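Local coordinates for putative invasin (Yersinia pseudotuberculosis IP 31758, PDB 5N40), which probably serves as a bacterial adhesin of the invasin family, in which immunoglobulin-like domains carry a C-type lectin-like adhesion domain at the C-terminal end, at residues N114-I119 and T215-T220; T10-V15 and L33-S38; F270-A275 and N339-G344. The protein carries 1 engineered substitution. All coordinates share one frame; numbering follows the deposited sequence.

Contact 1 (N114-I119 and T215-T220); sequences NARKNI and TFNVIT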
loop_
_atom_site.group_PDB
_atom_site.type_symbol
_atom_site.label_atom_id
_atom_site.label_comp_id
_atom_site.label_asym_id
_atom_site.label_seq_id
_atom_site.Cartn_x
_atom_site.Cartn_y
_atom_site.Cartn_z
ATOM N N ASN A 114 10.917 5.044 -2.046
ATOM C CA ASN A 114 10.672 6.478 -1.935
ATOM C C ASN A 114 9.212 6.647 -1.562
ATOM O O ASN A 114 8.343 6.004 -2.161
ATOM C CB ASN A 114 10.992 7.222 -3.238
ATOM C CG ASN A 114 11.011 8.738 -3.058
ATOM O OD1 ASN A 114 10.140 9.316 -2.405
ATOM N ND2 ASN A 114 12.022 9.383 -3.631
ATOM N N ALA A 115 8.944 7.508 -0.583
ATOM C CA ALA A 115 7.600 7.615 -0.034
ATOM C C ALA A 115 6.656 8.404 -0.924
ATOM O O ALA A 115 5.443 8.340 -0.710
ATOM C CB ALA A 115 7.634 8.259 1.352
ATOM N N ARG A 116 7.176 9.134 -1.912
ATOM C CA ARG A 116 6.351 9.981 -2.766
ATOM C C ARG A 116 6.773 9.789 -4.211
ATOM O O ARG A 116 7.928 10.050 -4.562
ATOM C CB ARG A 116 6.471 11.454 -2.369
ATOM C CG ARG A 116 5.659 12.383 -3.262
ATOM C CD ARG A 116 5.770 13.829 -2.840
ATOM N NE ARG A 116 5.046 14.666 -3.783
ATOM C CZ ARG A 116 5.260 15.964 -3.972
ATOM N NH1 ARG A 116 6.199 16.599 -3.279
ATOM N NH2 ARG A 116 4.540 16.617 -4.870
ATOM N N LYS A 117 5.839 9.339 -5.042
ATOM C CA LYS A 117 6.084 9.180 -6.465
ATOM C C LYS A 117 4.879 9.735 -7.213
ATOM O O LYS A 117 3.976 10.330 -6.615
ATOM C CB LYS A 117 6.364 7.712 -6.821
ATOM C CG LYS A 117 7.603 7.118 -6.155
ATOM C CD LYS A 117 7.962 5.758 -6.769
ATOM C CE LYS A 117 9.167 5.109 -6.074
ATOM N NZ LYS A 117 9.632 3.835 -6.726
ATOM N N ASN A 118 4.881 9.563 -8.529
ATOM C CA ASN A 118 3.805 10.036 -9.386
ATOM C C ASN A 118 2.849 8.895 -9.701
ATOM O O ASN A 118 3.259 7.738 -9.829
ATOM C CB ASN A 118 4.347 10.605 -10.701
ATOM C CG ASN A 118 5.383 11.685 -10.487
ATOM O OD1 ASN A 118 5.226 12.552 -9.627
ATOM N ND2 ASN A 118 6.465 11.633 -11.268
ATOM N N ILE A 119 1.569 9.237 -9.857
ATOM C CA ILE A 119 0.606 8.252 -10.337
ATOM C C ILE A 119 1.136 7.639 -11.622
ATOM O O ILE A 119 1.564 8.348 -12.539
ATOM C CB ILE A 119 -0.778 8.896 -10.534
ATOM C CG1 ILE A 119 -1.413 9.199 -9.177
ATOM C CG2 ILE A 119 -1.697 7.972 -11.343
ATOM C CD1 ILE A 119 -2.724 9.971 -9.259
ATOM N N THR A 215 2.568 8.502 -1.079
ATOM C CA THR A 215 1.959 9.629 -1.765
ATOM C C THR A 215 2.150 9.429 -3.259
ATOM O O THR A 215 3.258 9.128 -3.705
ATOM C CB THR A 215 2.587 10.949 -1.307
ATOM O OG1 THR A 215 2.372 11.106 0.100
ATOM C CG2 THR A 215 1.990 12.143 -2.052
ATOM N N PHE A 216 1.070 9.576 -4.020
ATOM C CA PHE A 216 1.117 9.469 -5.474
ATOM C C PHE A 216 0.608 10.774 -6.061
ATOM O O PHE A 216 -0.565 11.127 -5.890
ATOM C CB PHE A 216 0.303 8.272 -5.975
ATOM C CG PHE A 216 0.890 6.936 -5.593
ATOM C CD1 PHE A 216 0.600 6.343 -4.362
ATOM C CD2 PHE A 216 1.744 6.274 -6.452
ATOM C CE1 PHE A 216 1.140 5.106 -4.027
ATOM C CE2 PHE A 216 2.293 5.057 -6.116
ATOM C CZ PHE A 216 1.986 4.464 -4.898
ATOM N N ASN A 217 1.498 11.483 -6.748
ATOM C CA ASN A 217 1.177 12.794 -7.291
ATOM C C ASN A 217 0.214 12.693 -8.461
ATOM O O ASN A 217 0.341 11.815 -9.316
ATOM C CB ASN A 217 2.446 13.487 -7.768
ATOM C CG ASN A 217 3.438 13.711 -6.666
ATOM O OD1 ASN A 217 3.072 14.087 -5.552
ATOM N ND2 ASN A 217 4.720 13.508 -6.975
ATOM N N VAL A 218 -0.734 13.623 -8.504
ATOM C CA VAL A 218 -1.659 13.771 -9.624
ATOM C C VAL A 218 -1.115 14.837 -10.572
ATOM O O VAL A 218 -0.546 15.845 -10.135
ATOM C CB VAL A 218 -3.069 14.127 -9.114
ATOM C CG1 VAL A 218 -3.116 15.563 -8.584
ATOM C CG2 VAL A 218 -4.100 13.893 -10.205
ATOM N N ILE A 219 -1.297 14.629 -11.880
ATOM C CA ILE A 219 -0.631 15.511 -12.834
ATOM C C ILE A 219 -1.249 16.905 -12.807
ATOM O O ILE A 219 -0.575 17.894 -13.122
ATOM C CB ILE A 219 -0.666 14.877 -14.238
ATOM C CG1 ILE A 219 0.264 15.619 -15.212
ATOM C CG2 ILE A 219 -2.091 14.839 -14.786
ATOM C CD1 ILE A 219 1.754 15.489 -14.884
ATOM N N THR A 220 -2.508 17.017 -12.397
ATOM C CA THR A 220 -3.271 18.250 -12.520
ATOM C C THR A 220 -3.098 19.192 -11.337
ATOM O O THR A 220 -3.809 20.202 -11.260
ATOM C CB THR A 220 -4.758 17.939 -12.726
ATOM O OG1 THR A 220 -5.208 16.947 -11.792
ATOM C CG2 THR A 220 -5.006 17.453 -14.141
HETATM O O HOH W 1 4.030 9.623 1.580
#

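Contact 2 (T10-V15 and L33-S38); sequences TNSTLV and LTLRDS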
loop_
_atom_site.group_PDB
_atom_site.type_symbol
_atom_site.label_atom_id
_atom_site.label_comp_id
_atom_site.label_asym_id
_atom_site.label_seq_id
_atom_site.Cartn_x
_atom_site.Cartn_y
_atom_site.Cartn_z
ATOM N N THR A 10 -8.991 -46.424 24.867
ATOM C CA THR A 10 -9.754 -45.663 25.849
ATOM C C THR A 10 -9.008 -45.502 27.171
ATOM O O THR A 10 -9.117 -44.454 27.816
ATOM C CB THR A 10 -11.110 -46.334 26.102
ATOM O OG1 THR A 10 -10.907 -47.705 26.474
ATOM C CG2 THR A 10 -11.976 -46.267 24.861
ATOM N N ASN A 11 -8.258 -46.519 27.605
ATOM C CA ASN A 11 -7.463 -46.369 28.818
ATOM C C ASN A 11 -6.156 -45.635 28.555
ATOM O O ASN A 11 -5.623 -44.983 29.459
ATOM C CB ASN A 11 -7.171 -47.733 29.445
ATOM C CG ASN A 11 -8.420 -48.410 29.973
ATOM O OD1 ASN A 11 -9.380 -47.747 30.360
ATOM N ND2 ASN A 11 -8.414 -49.736 29.981
ATOM N N SER A 12 -5.625 -45.732 27.342
ATOM C CA SER A 12 -4.455 -44.954 26.973
ATOM C C SER A 12 -4.846 -43.506 26.710
ATOM O O SER A 12 -5.939 -43.216 26.219
ATOM C CB SER A 12 -3.789 -45.530 25.725
ATOM O OG SER A 12 -3.342 -46.851 25.942
ATOM N N THR A 13 -3.931 -42.594 27.025
ATOM C CA THR A 13 -4.159 -41.175 26.798
ATOM C C THR A 13 -2.916 -40.557 26.177
ATOM O O THR A 13 -1.789 -40.996 26.428
ATOM C CB THR A 13 -4.517 -40.438 28.098
ATOM O OG1 THR A 13 -3.399 -40.459 28.992
ATOM C CG2 THR A 13 -5.711 -41.090 28.766
ATOM N N LEU A 14 -3.143 -39.557 25.329
ATOM C CA LEU A 14 -2.083 -38.747 24.739
ATOM C C LEU A 14 -2.362 -37.301 25.115
ATOM O O LEU A 14 -3.446 -36.782 24.832
ATOM C CB LEU A 14 -2.039 -38.917 23.220
ATOM C CG LEU A 14 -0.845 -38.284 22.499
ATOM C CD1 LEU A 14 0.451 -39.025 22.822
ATOM C CD2 LEU A 14 -1.081 -38.237 20.994
ATOM N N VAL A 15 -1.395 -36.656 25.762
ATOM C CA VAL A 15 -1.559 -35.287 26.227
ATOM C C VAL A 15 -0.314 -34.486 25.875
ATOM O O VAL A 15 0.750 -35.035 25.581
ATOM C CB VAL A 15 -1.829 -35.222 27.746
ATOM C CG1 VAL A 15 -2.983 -36.160 28.118
ATOM C CG2 VAL A 15 -0.576 -35.568 28.539
ATOM N N LEU A 33 2.477 -39.985 26.181
ATOM C CA LEU A 33 1.593 -41.126 26.027
ATOM C C LEU A 33 1.592 -41.924 27.318
ATOM O O LEU A 33 2.655 -42.285 27.826
ATOM C CB LEU A 33 2.049 -42.022 24.876
ATOM C CG LEU A 33 1.334 -43.366 24.744
ATOM C CD1 LEU A 33 -0.106 -43.182 24.264
ATOM C CD2 LEU A 33 2.109 -44.295 23.813
ATOM N N THR A 34 0.399 -42.212 27.828
ATOM C CA THR A 34 0.206 -43.164 28.920
ATOM C C THR A 34 -0.408 -44.403 28.281
ATOM O O THR A 34 -1.589 -44.407 27.932
ATOM C CB THR A 34 -0.676 -42.572 30.010
ATOM O OG1 THR A 34 -0.070 -41.358 30.480
ATOM C CG2 THR A 34 -0.846 -43.562 31.185
ATOM N N LEU A 35 0.412 -45.437 28.092
ATOM C CA LEU A 35 0.019 -46.616 27.333
ATOM C C LEU A 35 -0.528 -47.671 28.285
ATOM O O LEU A 35 0.176 -48.124 29.195
ATOM C CB LEU A 35 1.207 -47.155 26.537
ATOM C CG LEU A 35 0.900 -48.267 25.530
ATOM C CD1 LEU A 35 -0.096 -47.804 24.479
ATOM C CD2 LEU A 35 2.178 -48.760 24.866
ATOM N N ARG A 36 -1.783 -48.056 28.081
ATOM C CA ARG A 36 -2.493 -48.928 29.008
ATOM C C ARG A 36 -3.212 -50.019 28.234
ATOM O O ARG A 36 -3.634 -49.813 27.090
ATOM C CB ARG A 36 -3.500 -48.137 29.853
ATOM C CG ARG A 36 -2.860 -47.089 30.758
ATOM C CD ARG A 36 -2.133 -47.758 31.931
ATOM N NE ARG A 36 -1.498 -46.817 32.857
ATOM C CZ ARG A 36 -0.248 -46.369 32.750
ATOM N NH1 ARG A 36 0.528 -46.742 31.735
ATOM N NH2 ARG A 36 0.230 -45.525 33.656
ATOM N N ASP A 37 -3.331 -51.189 28.859
ATOM C CA ASP A 37 -4.071 -52.282 28.252
ATOM C C ASP A 37 -5.535 -52.222 28.692
ATOM O O ASP A 37 -5.971 -51.287 29.367
ATOM C CB ASP A 37 -3.410 -53.632 28.567
ATOM C CG ASP A 37 -3.503 -54.040 30.044
ATOM O OD1 ASP A 37 -4.319 -53.482 30.800
ATOM O OD2 ASP A 37 -2.736 -54.943 30.448
ATOM N N SER A 38 -6.314 -53.220 28.269
ATOM C CA SER A 38 -7.751 -53.214 28.524
ATOM C C SER A 38 -8.082 -53.351 30.003
ATOM O O SER A 38 -9.224 -53.085 30.393
ATOM C CB SER A 38 -8.420 -54.341 27.743
ATOM O OG SER A 38 -7.890 -55.596 28.129
HETATM O O HOH W 2 -0.851 -39.217 28.809
#

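Contact 3 (F270-A275 and N339-G344); sequences FNQSQA and NGDVDG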
loop_
_atom_site.group_PDB
_atom_site.type_symbol
_atom_site.label_atom_id
_atom_site.label_comp_id
_atom_site.label_asym_id
_atom_site.label_seq_id
_atom_site.Cartn_x
_atom_site.Cartn_y
_atom_site.Cartn_z
ATOM N N PHE A 270 -6.781 36.463 -15.068
ATOM C CA PHE A 270 -6.304 37.791 -15.424
ATOM C C PHE A 270 -7.053 38.333 -16.634
ATOM O O PHE A 270 -7.451 37.582 -17.527
ATOM C CB PHE A 270 -4.803 37.768 -15.755
ATOM C CG PHE A 270 -3.953 37.164 -14.682
ATOM C CD1 PHE A 270 -3.796 35.789 -14.599
ATOM C CD2 PHE A 270 -3.310 37.968 -13.758
ATOM C CE1 PHE A 270 -3.012 35.231 -13.606
ATOM C CE2 PHE A 270 -2.525 37.414 -12.763
ATOM C CZ PHE A 270 -2.377 36.043 -12.690
ATOM N N ASN A 271 -7.233 39.653 -16.660
ATOM C CA ASN A 271 -7.614 40.323 -17.895
ATOM C C ASN A 271 -6.344 40.677 -18.661
ATOM O O ASN A 271 -5.226 40.407 -18.214
ATOM C CB ASN A 271 -8.481 41.556 -17.622
ATOM C CG ASN A 271 -7.744 42.654 -16.869
ATOM O OD1 ASN A 271 -6.518 42.652 -16.760
ATOM N ND2 ASN A 271 -8.506 43.614 -16.351
ATOM N N GLN A 272 -6.509 41.295 -19.831
ATOM C CA GLN A 272 -5.365 41.508 -20.712
ATOM C C GLN A 272 -4.329 42.430 -20.076
ATOM O O GLN A 272 -3.125 42.153 -20.122
ATOM C CB GLN A 272 -5.838 42.061 -22.055
ATOM C CG GLN A 272 -4.765 42.056 -23.127
ATOM C CD GLN A 272 -4.427 40.662 -23.637
ATOM O OE1 GLN A 272 -5.218 39.724 -23.515
ATOM N NE2 GLN A 272 -3.246 40.529 -24.238
ATOM N N SER A 273 -4.770 43.541 -19.480
ATOM C CA SER A 273 -3.807 44.491 -18.931
ATOM C C SER A 273 -3.037 43.891 -17.760
ATOM O O SER A 273 -1.833 44.134 -17.611
ATOM C CB SER A 273 -4.518 45.779 -18.513
ATOM O OG SER A 273 -5.492 45.528 -17.522
ATOM N N GLN A 274 -3.710 43.102 -16.920
ATOM C CA GLN A 274 -3.022 42.439 -15.816
ATOM C C GLN A 274 -1.974 41.463 -16.330
ATOM O O GLN A 274 -0.872 41.366 -15.775
ATOM C CB GLN A 274 -4.024 41.694 -14.940
ATOM C CG GLN A 274 -4.894 42.556 -14.062
ATOM C CD GLN A 274 -5.926 41.720 -13.337
ATOM O OE1 GLN A 274 -6.675 40.965 -13.962
ATOM N NE2 GLN A 274 -5.952 41.823 -12.011
ATOM N N ALA A 275 -2.312 40.710 -17.377
ATOM C CA ALA A 275 -1.388 39.715 -17.909
ATOM C C ALA A 275 -0.106 40.368 -18.408
ATOM O O ALA A 275 0.999 39.966 -18.030
ATOM C CB ALA A 275 -2.062 38.930 -19.032
ATOM N N ASN A 339 -16.471 42.384 -24.275
ATOM C CA ASN A 339 -15.215 43.076 -24.008
ATOM C C ASN A 339 -14.231 42.143 -23.311
ATOM O O ASN A 339 -13.882 42.356 -22.144
ATOM C CB ASN A 339 -15.465 44.330 -23.168
ATOM C CG ASN A 339 -14.301 45.306 -23.215
ATOM O OD1 ASN A 339 -13.303 45.070 -23.896
ATOM N ND2 ASN A 339 -14.427 46.410 -22.489
ATOM N N GLY A 340 -13.768 41.114 -24.027
ATOM C CA GLY A 340 -12.971 40.072 -23.396
ATOM C C GLY A 340 -11.692 40.591 -22.766
ATOM O O GLY A 340 -11.262 40.096 -21.721
ATOM N N ASP A 341 -11.060 41.585 -23.393
ATOM C CA ASP A 341 -9.773 42.065 -22.900
ATOM C C ASP A 341 -9.885 42.662 -21.505
ATOM O O ASP A 341 -8.927 42.603 -20.727
ATOM C CB ASP A 341 -9.186 43.109 -23.851
ATOM C CG ASP A 341 -8.276 42.504 -24.907
ATOM O OD1 ASP A 341 -8.467 41.322 -25.273
ATOM O OD2 ASP A 341 -7.360 43.224 -25.362
ATOM N N VAL A 342 -11.030 43.248 -21.175
ATOM C CA VAL A 342 -11.205 43.974 -19.922
ATOM C C VAL A 342 -11.943 43.135 -18.888
ATOM O O VAL A 342 -11.512 43.034 -17.739
ATOM C CB VAL A 342 -11.938 45.309 -20.185
ATOM C CG1 VAL A 342 -12.310 45.995 -18.879
ATOM C CG2 VAL A 342 -11.078 46.234 -21.038
ATOM N N ASP A 343 -13.069 42.535 -19.278
ATOM C CA ASP A 343 -13.913 41.803 -18.342
ATOM C C ASP A 343 -13.576 40.321 -18.252
ATOM O O ASP A 343 -14.012 39.660 -17.301
ATOM C CB ASP A 343 -15.386 41.951 -18.736
ATOM C CG ASP A 343 -15.842 43.395 -18.757
ATOM O OD1 ASP A 343 -15.227 44.223 -18.052
ATOM O OD2 ASP A 343 -16.815 43.701 -19.475
ATOM N N GLY A 344 -12.821 39.785 -19.212
ATOM C CA GLY A 344 -12.480 38.369 -19.199
ATOM C C GLY A 344 -11.396 38.067 -18.180
ATOM O O GLY A 344 -10.353 38.727 -18.149
HETATM O O HOH W 3 -7.667 44.707 -19.931
#

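Contact 1 (N114-I119 and T215-T220)
The side-chain oxygen of Asn-217 is gripped by two nitrogens of Arg-116, in a parallel pairing of edge strand 116-118 with strand 209-217 of an immunoglobulin-like domain. The arginine comes side-on, NE reaching OD1 of Asn-217 at 2.7 Å and NH2 the same oxygen at 3.0 Å. OD1 lies in the guanidinium plane, but the amide stands almost upright to that plane, at 87°. NE lies in the carbonyl plane, on a lone pair of OD1; NH2 approaches from above that plane. The arginine chain is extended from CG to NE, with CG anti to the backbone N (chi1 178°), and its CG passes CG2 of Thr-215 on the way. NH2 also forms a salt bridge with Asp-223, so the arginine ties this strand pair to the chain that follows it. The other end of the Asn-217 amide is used as well: ND2 donates to OD1 of Asn-118 at 2.9 Å in a nearly straight bond (173°). Between these residues the backbones bond in parallel register, Lys-117 N to Thr-215 O and Asn-217 N to Lys-117 O. Phe-216 and Lys-117 occupy the opposite sheet face, where both side chains touch Ile-123. One residue past Asn-118, Ile-119 N donates to Asn-217 O, and Ile-119 CG1 rests 3.7 Å from CB of Phe-216.

Contact 2 (T10-V15 and L33-S38)
With OG anti to its own carbonyl carbon (chi1 -61°), Ser-12 sets its hydroxyl oxygen before the backbone N of Arg-36; chi1 of -67° likewise puts CG of Asn-11 beside its backbone N, and the amide it carries donates through ND2 to the carbonyl of Asp-37. Both bonds lie next to the Thr-13/Thr-34 pair of the antiparallel hairpin of strands 13-22 and 28-34, in the first immunoglobulin-like domain of the chain. Arg-36 N donates to OG of Ser-12 at 2.9 Å, and ND2 of Asn-11 reaches O of Asp-37 at 3.0 Å with that oxygen close to the amide plane. Alongside, CB of Asn-11 packs against CB of Arg-36. Ser-12 OG is also hydrogen-bonded to Ser-8 O.

Thr-13 and Thr-34 form a hydrogen-bonded pair, Thr-34 N to Thr-13 O at 2.9 Å and Thr-13 N to Thr-34 O at 3.1 Å. Their side chains lie next to each other and point the same way; the hydroxyls are 3.8 Å apart, OG1 to OG1, and one water at 2.8 Å from each OG1 joins them. On this side, CG2 of Thr-34 sits over the centre of the Arg-36 guanidinium. On the other face, CD1 of Leu-14 meets CB of Leu-33 obliquely, and both leucines touch Phe-50 of strand 48-52. One face is thus apolar and the other hydrated, while Ser-12 and Asn-11 take backbone partners in Arg-36 and Asp-37, extending the pairing by side-chain bonds.

Contact 3 (F270-A275 and N339-G344)
Gln-272 and Asp-341 lie side by side and point the same way, their amide and carboxylate planes only 16° apart. Contact runs through the glutamine's aliphatic part: CG approaches OD2 of Asp-341 at 3.6 Å, and CB lies near the carboxylate carbon. The polar ends have partners beyond this pair, Gln-272 NE2 bonding to Ser-313 O and Asp-341 OD2 to His-322. In the backbone, Gln-272 N donates to Asp-341 O at 2.9 Å, and a water bonded to that same oxygen accepts from Ser-273 N. Two amides of the first turn of helix 272-278 are thus joined to one carbonyl of helix 340-343, directly and through water.

Asn-271 caps the start of helix 272-278. Its CG stands between backbone N and carbonyl carbon (chi1 65°), OD1 accepts from Gln-274 N at 2.8 Å, and Gln-274 OE1 accepts from Asn-271 N, completing a capping box. Its ND2 makes a weak bond to Val-342 O at 3.4 Å. In this C-type lectin-like domain the N-terminus of helix 272-278 therefore abuts the short helix 340-343, while Arg-312 of strand 311-313 bonds to the carbonyls of Phe-270, Gly-340 and Gly-344.

How the contacts relate
The three contacts follow one another along an elongated chain, with contact 2 first, contact 1 next and contact 3 last. Each belongs to a different part: contact 2 to the hairpin of the first immunoglobulin-like domain, contact 1 to the edge of a mixed sheet in the second, and contact 3 to two helices of the adhesion domain. Their centres are about 66 Å apart for contacts 2 and 1, 35 Å for contacts 1 and 3, and 98 Å for contacts 2 and 3, which lie on opposite sides of the chain's centre. Such spacing is consistent with a rod-like adhesin of domains in series, the lectin-like one at one end, toward which contact 1 reaches through Asp-223.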